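Local coordinates for chitinase (Paenibacillus sp. FPU-7, PDB 5GZT), which probably cleaves the beta-1,4 linkages of chitin and chitodextrins at random internal sites, using glycoside hydrolase family 18 domains, at residues B[460-463]-B[464-468]. Sequence-based numbering, arbitrary orientation.
Sequences SKTY and TDSVE
Val467 CG1 meets the phenol end of Tyr463, 3.8 Å from CZ. CG1 lies 4.2 Å from the ring centroid and 29° off its normal, an off-centre CH-pi contact. The Tyr463 torsion, CG anti to the backbone N (chi1 -177°), carries the ring to this methyl. Two carbonyls accept from hydroxyls further along the turn: Thr464 OG1, three residues on, gives to Lys461 O at 2.7 Å, and Ser466 OG, four on, to Thr462 O, also at 2.7 Å. Lys461 O also takes Asp465 N, at 3.0 Å and nearly in line with the carbonyl. That backbone bond and Thr464 N to Ser460 O (3.2 Å) make the one-turn helix 461-464, after strand 452-457 of the family 18 TIM barrel. Ser460 is its N-cap, OG accepting from Tyr463 N at 3.0 Å with an N-H...O angle of 158°. On the exposed side Lys461 NZ reaches Asp465 OD2 at 3.3 Å, a salt bridge whose hydrogen bond is weak. Beyond this shell, Tyr463 packs on Phe429 of helix 425-447, Tyr517 of helix 510-519 and Ile455 of the strand. An alanine at Tyr463 is likely to leave Val467 CG1 without its aromatic partner and open a gap toward Phe429.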
# COMPACT_ATOMS: atom_id res chain seq x y z
N SER B 460 15.56 4.36 -13.53
CA SER B 460 16.44 4.96 -14.56
C SER B 460 15.85 4.95 -16.00
O SER B 460 14.98 4.15 -16.35
CB SER B 460 17.79 4.26 -14.61
OG SER B 460 17.65 2.87 -14.94
N LYS B 461 16.37 5.86 -16.82
CA LYS B 461 16.09 5.81 -18.24
C LYS B 461 16.59 4.45 -18.84
O LYS B 461 15.89 3.89 -19.66
CB LYS B 461 16.65 7.03 -18.99
CG LYS B 461 16.30 6.91 -20.48
CD LYS B 461 15.86 8.18 -21.19
CE LYS B 461 15.78 7.96 -22.73
NZ LYS B 461 17.11 7.52 -23.31
N THR B 462 17.74 3.92 -18.38
CA THR B 462 18.21 2.59 -18.79
C THR B 462 17.17 1.52 -18.59
O THR B 462 16.89 0.70 -19.48
CB THR B 462 19.47 2.18 -18.04
OG1 THR B 462 20.46 3.21 -18.19
CG2 THR B 462 20.03 0.88 -18.56
N TYR B 463 16.53 1.54 -17.43
CA TYR B 463 15.45 0.61 -17.21
C TYR B 463 14.26 0.78 -18.20
O TYR B 463 13.76 -0.20 -18.69
CB TYR B 463 14.91 0.68 -15.76
CG TYR B 463 13.84 -0.34 -15.53
CD1 TYR B 463 12.56 -0.05 -15.81
CD2 TYR B 463 14.14 -1.66 -15.07
CE1 TYR B 463 11.54 -1.01 -15.66
CE2 TYR B 463 13.14 -2.62 -14.92
CZ TYR B 463 11.84 -2.30 -15.25
OH TYR B 463 10.77 -3.15 -15.05
N THR B 464 13.76 1.99 -18.39
CA THR B 464 12.61 2.23 -19.29
C THR B 464 12.90 1.81 -20.81
O THR B 464 12.02 1.33 -21.54
CB THR B 464 12.14 3.70 -19.21
OG1 THR B 464 13.25 4.55 -19.35
CG2 THR B 464 11.49 3.97 -17.85
N ASP B 465 14.16 2.02 -21.18
CA ASP B 465 14.76 1.60 -22.45
C ASP B 465 14.90 0.08 -22.59
O ASP B 465 15.11 -0.38 -23.69
CB ASP B 465 16.16 2.18 -22.59
CG ASP B 465 16.17 3.65 -23.01
OD1 ASP B 465 15.16 4.25 -23.41
OD2 ASP B 465 17.26 4.21 -22.96
N SER B 466 14.79 -0.66 -21.49
CA SER B 466 15.00 -2.10 -21.46
C SER B 466 13.71 -2.89 -21.38
O SER B 466 13.74 -4.12 -21.41
CB SER B 466 15.89 -2.46 -20.26
OG SER B 466 17.17 -1.82 -20.36
N VAL B 467 12.57 -2.21 -21.31
CA VAL B 467 11.30 -2.89 -21.20
C VAL B 467 10.29 -2.17 -22.11
O VAL B 467 10.58 -1.08 -22.64
CB VAL B 467 10.75 -2.96 -19.74
CG1 VAL B 467 11.75 -3.60 -18.77
CG2 VAL B 467 10.40 -1.58 -19.23
N GLU B 468 9.15 -2.83 -22.28
CA GLU B 468 8.09 -2.42 -23.25
C GLU B 468 6.88 -1.91 -22.52
O GLU B 468 5.86 -2.61 -22.34
CB GLU B 468 7.74 -3.59 -24.23
CG GLU B 468 8.97 -4.11 -25.02
CD GLU B 468 8.66 -5.25 -26.02
OE1 GLU B 468 7.96 -6.24 -25.67
OE2 GLU B 468 9.15 -5.13 -27.17